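Local coordinates for ATP-dependent helicase FUN30 (Saccharomyces cerevisiae S288c, PDB 5GN1), which uses ATP hydrolysis to remodel nucleosomes, acting in DNA-end resection at double-strand breaks and in heterochromatin organisation, and is represented here by the C-terminal part of its ATPase region, at residues 177-180 with 181-184; 131-134 with 135-138; 230-233 with 234-238. One frame throughout, in Å; residues are numbered along the deposited sequence.

Interaction 1 of 3, residues 177-180 with 181-184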
loop_
_atom_site.group_PDB
_atom_site.type_symbol
_atom_site.label_atom_id
_atom_site.label_comp_id
_atom_site.label_asym_id
_atom_site.label_seq_id
_atom_site.Cartn_x
_atom_site.Cartn_y
_atom_site.Cartn_z
ATOM N N HIS A 177 14.517 4.518 -12.742
ATOM C CA HIS A 177 14.275 4.206 -14.147
ATOM C C HIS A 177 14.672 2.777 -14.478
ATOM O O HIS A 177 15.026 2.479 -15.623
ATOM C CB HIS A 177 15.008 5.196 -15.070
ATOM C CG HIS A 177 16.493 5.203 -14.895
ATOM N ND1 HIS A 177 17.138 6.065 -14.035
ATOM C CD2 HIS A 177 17.460 4.447 -15.466
ATOM C CE1 HIS A 177 18.439 5.845 -14.087
ATOM N NE2 HIS A 177 18.662 4.863 -14.944
ATOM N N ASN A 178 14.589 1.880 -13.502
ATOM C CA ASN A 178 14.895 0.482 -13.717
ATOM C C ASN A 178 13.742 -0.404 -13.256
ATOM O O ASN A 178 13.955 -1.498 -12.739
ATOM C CB ASN A 178 16.184 0.100 -13.001
ATOM C CG ASN A 178 16.969 -0.927 -13.757
ATOM O OD1 ASN A 178 17.774 -0.583 -14.621
ATOM N ND2 ASN A 178 16.734 -2.202 -13.457
ATOM N N ASP A 179 12.499 0.058 -13.433
ATOM C CA ASP A 179 11.318 -0.758 -13.139
ATOM C C ASP A 179 11.294 -1.245 -11.691
ATOM O O ASP A 179 10.787 -2.332 -11.401
ATOM C CB ASP A 179 11.219 -1.949 -14.095
ATOM C CG ASP A 179 10.655 -1.569 -15.438
ATOM O OD1 ASP A 179 10.439 -0.368 -15.675
ATOM O OD2 ASP A 179 10.427 -2.477 -16.261
ATOM N N GLU A 180 11.816 -0.435 -10.764
ATOM C CA GLU A 180 11.856 -0.845 -9.364
ATOM C C GLU A 180 10.455 -1.020 -8.782
ATOM O O GLU A 180 10.269 -1.785 -7.831
ATOM C CB GLU A 180 12.651 0.179 -8.542
ATOM C CG GLU A 180 14.159 0.212 -8.820
ATOM C CD GLU A 180 14.563 1.176 -9.931
ATOM O OE1 GLU A 180 13.717 1.536 -10.786
ATOM O OE2 GLU A 180 15.747 1.586 -9.941
ATOM N N TRP A 181 9.462 -0.321 -9.334
ATOM C CA TRP A 181 8.083 -0.473 -8.876
ATOM C C TRP A 181 7.506 -1.849 -9.189
ATOM O O TRP A 181 6.502 -2.228 -8.575
ATOM C CB TRP A 181 7.205 0.614 -9.489
ATOM C CG TRP A 181 7.407 0.794 -10.964
ATOM C CD1 TRP A 181 6.696 0.198 -11.974
ATOM C CD2 TRP A 181 8.374 1.642 -11.598
ATOM N NE1 TRP A 181 7.162 0.627 -13.198
ATOM C CE2 TRP A 181 8.201 1.502 -12.995
ATOM C CE3 TRP A 181 9.383 2.492 -11.119
ATOM C CZ2 TRP A 181 9.000 2.198 -13.927
ATOM C CZ3 TRP A 181 10.177 3.177 -12.039
ATOM C CH2 TRP A 181 9.976 3.027 -13.432
ATOM N N MET A 182 8.105 -2.602 -10.121
ATOM C CA MET A 182 7.676 -3.976 -10.379
ATOM C C MET A 182 8.226 -4.974 -9.369
ATOM O O MET A 182 7.715 -6.097 -9.307
ATOM C CB MET A 182 8.098 -4.435 -11.786
ATOM C CG MET A 182 7.721 -3.487 -12.893
ATOM S SD MET A 182 5.935 -3.273 -12.964
ATOM C CE MET A 182 5.415 -4.846 -13.653
ATOM N N GLN A 183 9.239 -4.604 -8.579
ATOM C CA GLN A 183 9.956 -5.573 -7.741
ATOM C C GLN A 183 9.285 -5.710 -6.375
ATOM O O GLN A 183 9.717 -5.148 -5.365
ATOM C CB GLN A 183 11.416 -5.180 -7.600
ATOM C CG GLN A 183 12.194 -5.247 -8.895
ATOM C CD GLN A 183 13.630 -4.808 -8.689
ATOM O OE1 GLN A 183 14.376 -5.425 -7.923
ATOM N NE2 GLN A 183 14.022 -3.735 -9.359
ATOM N N SER A 184 8.229 -6.517 -6.350
ATOM C CA SER A 184 7.535 -6.894 -5.130
ATOM C C SER A 184 6.835 -8.216 -5.392
ATOM O O SER A 184 6.369 -8.462 -6.504
ATOM C CB SER A 184 6.518 -5.831 -4.707
ATOM O OG SER A 184 5.559 -6.364 -3.815
HETATM O O HOH W 1 10.900 -2.572 -5.198
#
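The indole of Trp181 folds back over the backbone of Asp179 and Glu180, the residues just before it, a local contact round a 3-10 turn. CG lies between the backbone N and the carbonyl carbon (chi1 47°), and this choice turns the ring back along the chain. From the start of the side chain, CB is 3.7 Å from Glu180 C. Further out, CE3 lies 3.8 Å from Glu180 N, while CZ3 and CH2 pass beside Asp179 N. The six-membered ring then receives Asp179 CA over its face in a CH-pi contact, 3.8 Å from CA to the ring centroid and 11° off the normal. At the far rim CZ2 lies 3.4 Å from Asp179 OD1, the carboxylate plane being turned 58° from the ring. NE1 bonds to Thr224 OG1. Replaced by an alanine, Trp181 would give up the indole, which is likely to leave the Asp179 backbone without its aromatic cover and Thr224 OG1 without its NE1 partner.

Two successive backbone bonds close the turn: Met182 N to Asp179 O at 3.0 Å and Gln183 N to Glu180 O at 3.1 Å. A water gives its hydrogens to Glu180 O and Gln183 O, bridging the end of the turn. The Glu180 chain bends at chi2, and OE1 accepts from Asn178 N at 2.9 Å, on its syn side but tilted well out of the carboxylate plane, a side-chain bond back to the loop that enters the turn. Ser184 finishes the segment as an N-cap, its OG meeting Lys186 N at the start of helix 185-200. The loop thus joins helix 168-171 to that helix, with Trp181 laid against Met220 and Val221 of helix 212-224.

Interaction 2 of 3, residues 131-134 with 135-138; sequences DAIL and DEPA
Ile133 and Glu136 are the first and last residues of a type I beta turn that leads out of helix 123-133, and they touch through both backbone and side chain. Among hydrogen bonds, the turn is closed by Glu136 N to Ile133 O at 3.0 Å; the position of that nitrogen is less certain than most, because it is modelled too near its neighbour, so the exact geometry deserves caution.

Nonpolar contact adds a second tie between the same two residues. With chi1 at -163°, Ile133 CG1 is trans to the backbone N and comes within 3.9 Å of Glu136 CG, the two side chains crossing at about a right angle. The aliphatic part of the glutamate also rests beside the carbonyl that accepts the turn bond, with Glu136 CB 3.3 Å from Ile133 O. A bend at chi2 then swings the carboxylate aside, where OE2 bonds to Thr170 OG1.

Two like charges lie near each other without touching: Asp131 OD1 and Asp135 OD2 are 5.9 Å apart, and the salt bridge of Asp131 OD2 to Lys145 NZ would be expected to ease any repulsion.

The turn joins helix 123-133 to the short, weakly bonded helix 137-140. Ile133 packs inward on Ile148 of helix 145-153, on Leu171 of helix 168-171 and on Phe167, while Ala132 touches Thr170 and Leu171.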
loop_
_atom_site.group_PDB
_atom_site.type_symbol
_atom_site.label_atom_id
_atom_site.label_comp_id
_atom_site.label_asym_id
_atom_site.label_seq_id
_atom_site.Cartn_x
_atom_site.Cartn_y
_atom_site.Cartn_z
ATOM N N ASP A 131 21.333 19.250 -1.483
ATOM C CA ASP A 131 22.192 20.331 -1.944
ATOM C C ASP A 131 21.700 20.742 -3.312
ATOM O O ASP A 131 21.594 21.889 -3.630
ATOM C CB ASP A 131 23.651 19.863 -2.037
ATOM C CG ASP A 131 24.519 20.772 -2.922
ATOM O OD1 ASP A 131 24.784 20.423 -4.090
ATOM O OD2 ASP A 131 24.932 21.844 -2.448
ATOM N N ALA A 132 21.375 19.745 -4.092
ATOM C CA ALA A 132 20.929 19.884 -5.443
ATOM C C ALA A 132 19.648 20.646 -5.702
ATOM O O ALA A 132 19.606 21.443 -6.587
ATOM C CB ALA A 132 20.788 18.488 -6.005
ATOM N N ILE A 133 18.600 20.410 -4.924
ATOM C CA ILE A 133 17.313 21.060 -5.163
ATOM C C ILE A 133 17.226 22.569 -4.986
ATOM O O ILE A 133 16.282 23.173 -5.455
ATOM C CB ILE A 133 16.173 20.459 -4.333
ATOM C CG1 ILE A 133 14.865 20.886 -4.920
ATOM C CG2 ILE A 133 16.281 20.883 -2.888
ATOM C CD1 ILE A 133 13.704 20.038 -4.505
ATOM N N LEU A 134 18.184 23.166 -4.313
ATOM C CA LEU A 134 18.119 24.613 -4.091
ATOM C C LEU A 134 18.053 25.451 -5.376
ATOM O O LEU A 134 17.370 26.439 -5.464
ATOM C CB LEU A 134 19.346 25.070 -3.312
ATOM C CG LEU A 134 19.470 24.425 -1.937
ATOM C CD1 LEU A 134 20.859 24.097 -1.451
ATOM C CD2 LEU A 134 18.778 25.273 -0.905
ATOM N N ASP A 135 18.667 24.967 -6.418
ATOM C CA ASP A 135 18.752 25.674 -7.651
ATOM C C ASP A 135 17.375 25.781 -8.285
ATOM O O ASP A 135 17.197 26.439 -9.276
ATOM C CB ASP A 135 19.854 25.061 -8.505
ATOM C CG ASP A 135 21.217 25.165 -7.825
ATOM O OD1 ASP A 135 21.566 26.252 -7.378
ATOM O OD2 ASP A 135 21.963 24.180 -7.736
ATOM N N GLU A 136 16.361 25.175 -7.679
ATOM C CA GLU A 136 15.002 25.280 -8.239
ATOM C C GLU A 136 14.406 26.610 -7.798
ATOM O O GLU A 136 14.765 27.097 -6.751
ATOM C CB GLU A 136 14.132 24.110 -7.834
ATOM C CG GLU A 136 14.641 22.761 -8.316
ATOM C CD GLU A 136 14.081 22.302 -9.642
ATOM O OE1 GLU A 136 13.189 22.944 -10.206
ATOM O OE2 GLU A 136 14.557 21.261 -10.118
ATOM N N PRO A 137 13.536 27.229 -8.581
ATOM C CA PRO A 137 13.102 28.565 -8.104
ATOM C C PRO A 137 12.362 28.615 -6.789
ATOM O O PRO A 137 12.797 29.349 -5.925
ATOM C CB PRO A 137 12.132 29.041 -9.193
ATOM C CG PRO A 137 11.580 27.810 -9.754
ATOM C CD PRO A 137 12.809 26.978 -9.894
ATOM N N ALA A 138 11.328 27.813 -6.588
ATOM C CA ALA A 138 10.712 27.868 -5.266
ATOM C C ALA A 138 11.715 27.761 -4.119
ATOM O O ALA A 138 11.337 28.003 -2.965
ATOM C CB ALA A 138 9.663 26.759 -5.142
#

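Interaction 3 of 3, residues 230-233 with 234-238; sequences LRLD and GSTQV
Asp233 and Thr236 are set toward each other by their first torsions: Asp233 CG lies between the backbone N and the carbonyl carbon (chi1 56°), which sends OD1 forward to Ser235, and Thr236 OG1 sits beside its own backbone N (chi1 -56°), facing Asp233 N. The result is an Asx turn laid over a type I beta turn, at the C-terminal end of strand 229-232, an edge strand of the RecA-like helicase C-terminal lobe of this SNF2-family protein.

OD1 takes two bonds from Ser235: from OG at 2.8 Å on the syn side, near the carboxylate plane, and from the backbone N at 2.9 Å on the anti side, tilted out of it. Thr236 N adds a weak bond to OD1 and a firmer one to Asp233 O, at 3.2 Å. In return Thr236 OG1 accepts Asp233 N at 3.0 Å in a nearly straight bond (162°), so the backbone of Asp233 is bound to Thr236 at both its N and its O.

The other oxygen looks back along the strand. The extended Arg231 chain delivers its guanidinium side-on to OD2, with NE at 2.8 Å and NH2 at 3.0 Å, both on this one atom and close to the guanidinium plane. With OD2 held by Arg231, two residues before, and OD1 by Ser235, two residues after, the carboxylate is probably fixed in its rotation. Arg231 NH1 reaches Glu219 and Asp216 of helix 212-224, which ties the turn to that helix. Leu232, meanwhile, packs on Phe257 of strand 256-260. The same Thr236 OG1 that accepts Asp233 N also lies 3.5 Å from Leu232 CA.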
loop_
_atom_site.group_PDB
_atom_site.type_symbol
_atom_site.label_atom_id
_atom_site.label_comp_id
_atom_site.label_asym_id
_atom_site.label_seq_id
_atom_site.Cartn_x
_atom_site.Cartn_y
_atom_site.Cartn_z
ATOM N N LEU A 230 -8.314 3.727 -14.391
ATOM C CA LEU A 230 -8.822 4.927 -13.744
ATOM C C LEU A 230 -8.655 4.768 -12.244
ATOM O O LEU A 230 -8.443 3.655 -11.738
ATOM C CB LEU A 230 -10.301 5.176 -14.075
ATOM C CG LEU A 230 -10.624 5.358 -15.560
ATOM C CD1 LEU A 230 -12.087 4.982 -15.834
ATOM C CD2 LEU A 230 -10.332 6.795 -16.009
ATOM N N ARG A 231 -8.771 5.885 -11.531
ATOM C CA ARG A 231 -8.543 5.885 -10.093
ATOM C C ARG A 231 -9.563 6.759 -9.381
ATOM O O ARG A 231 -9.920 7.831 -9.870
ATOM C CB ARG A 231 -7.123 6.373 -9.773
ATOM C CG ARG A 231 -6.905 6.774 -8.318
ATOM C CD ARG A 231 -5.432 7.004 -8.051
ATOM N NE ARG A 231 -5.163 7.330 -6.653
ATOM C CZ ARG A 231 -3.936 7.410 -6.142
ATOM N NH1 ARG A 231 -2.890 7.182 -6.923
ATOM N NH2 ARG A 231 -3.758 7.730 -4.867
ATOM N N LEU A 232 -10.026 6.291 -8.221
ATOM C CA LEU A 232 -10.985 7.013 -7.395
ATOM C C LEU A 232 -10.684 6.682 -5.945
ATOM O O LEU A 232 -10.761 5.512 -5.552
ATOM C CB LEU A 232 -12.442 6.637 -7.747
ATOM C CG LEU A 232 -13.622 7.421 -7.134
ATOM C CD1 LEU A 232 -14.889 7.098 -7.898
ATOM C CD2 LEU A 232 -13.848 7.140 -5.641
ATOM N N ASP A 233 -10.363 7.697 -5.146
ATOM C CA ASP A 233 -10.044 7.471 -3.742
ATOM C C ASP A 233 -10.743 8.540 -2.907
ATOM O O ASP A 233 -11.593 9.289 -3.397
ATOM C CB ASP A 233 -8.518 7.426 -3.537
ATOM C CG ASP A 233 -7.793 8.674 -4.046
ATOM O OD1 ASP A 233 -8.328 9.787 -3.924
ATOM O OD2 ASP A 233 -6.672 8.542 -4.582
ATOM N N GLY A 234 -10.390 8.612 -1.623
ATOM C CA GLY A 234 -11.036 9.582 -0.754
ATOM C C GLY A 234 -10.691 11.025 -1.054
ATOM O O GLY A 234 -11.376 11.926 -0.554
ATOM N N SER A 235 -9.638 11.273 -1.836
ATOM C CA SER A 235 -9.317 12.638 -2.231
ATOM C C SER A 235 -10.078 13.093 -3.475
ATOM O O SER A 235 -10.164 14.298 -3.718
ATOM C CB SER A 235 -7.812 12.785 -2.468
ATOM O OG SER A 235 -7.458 12.418 -3.785
ATOM N N THR A 236 -10.622 12.163 -4.263
ATOM C CA THR A 236 -11.434 12.525 -5.422
ATOM C C THR A 236 -12.598 13.412 -5.000
ATOM O O THR A 236 -13.381 13.045 -4.115
ATOM C CB THR A 236 -11.970 11.255 -6.097
ATOM O OG1 THR A 236 -10.881 10.399 -6.438
ATOM C CG2 THR A 236 -12.734 11.595 -7.369
ATOM N N GLN A 237 -12.710 14.580 -5.636
ATOM C CA GLN A 237 -13.870 15.447 -5.444
ATOM C C GLN A 237 -15.152 14.675 -5.722
ATOM O O GLN A 237 -15.244 13.953 -6.719
ATOM C CB GLN A 237 -13.779 16.662 -6.372
ATOM C CG GLN A 237 -12.580 17.553 -6.122
ATOM C CD GLN A 237 -12.529 18.043 -4.690
ATOM O OE1 GLN A 237 -11.601 17.725 -3.947
ATOM N NE2 GLN A 237 -13.543 18.791 -4.285
ATOM N N VAL A 238 -16.134 14.821 -4.820
ATOM C CA VAL A 238 -17.373 14.045 -4.908
ATOM C C VAL A 238 -18.026 14.214 -6.272
ATOM O O VAL A 238 -18.486 13.237 -6.876
ATOM C CB VAL A 238 -18.347 14.434 -3.778
ATOM C CG1 VAL A 238 -19.710 13.782 -4.002
ATOM C CG2 VAL A 238 -17.794 14.013 -2.431
HETATM O O HOH W 2 -13.957 10.752 -3.164
#

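How the interactions relate
All three are local turns next to helices or strands: interaction 2 leaves a helix, interaction 3 a strand, and interaction 1 leads into a helix. Interaction 1 is a surface contact in which the one buried residue that touches is aromatic; interactions 2 and 3 are partly buried, the former mainly aliphatic and the latter dominated by ionic and polar groups at the end of an outermost strand of the parallel sheet. Interactions 1 and 3 both lean on helix 212-224, one through an indole, the other through an arginine. Interaction 2 belongs to the helices around 123-171, and helix 168-171 touches it before the chain reaches interaction 1. Nearest atoms are about 12 to 21 Å apart.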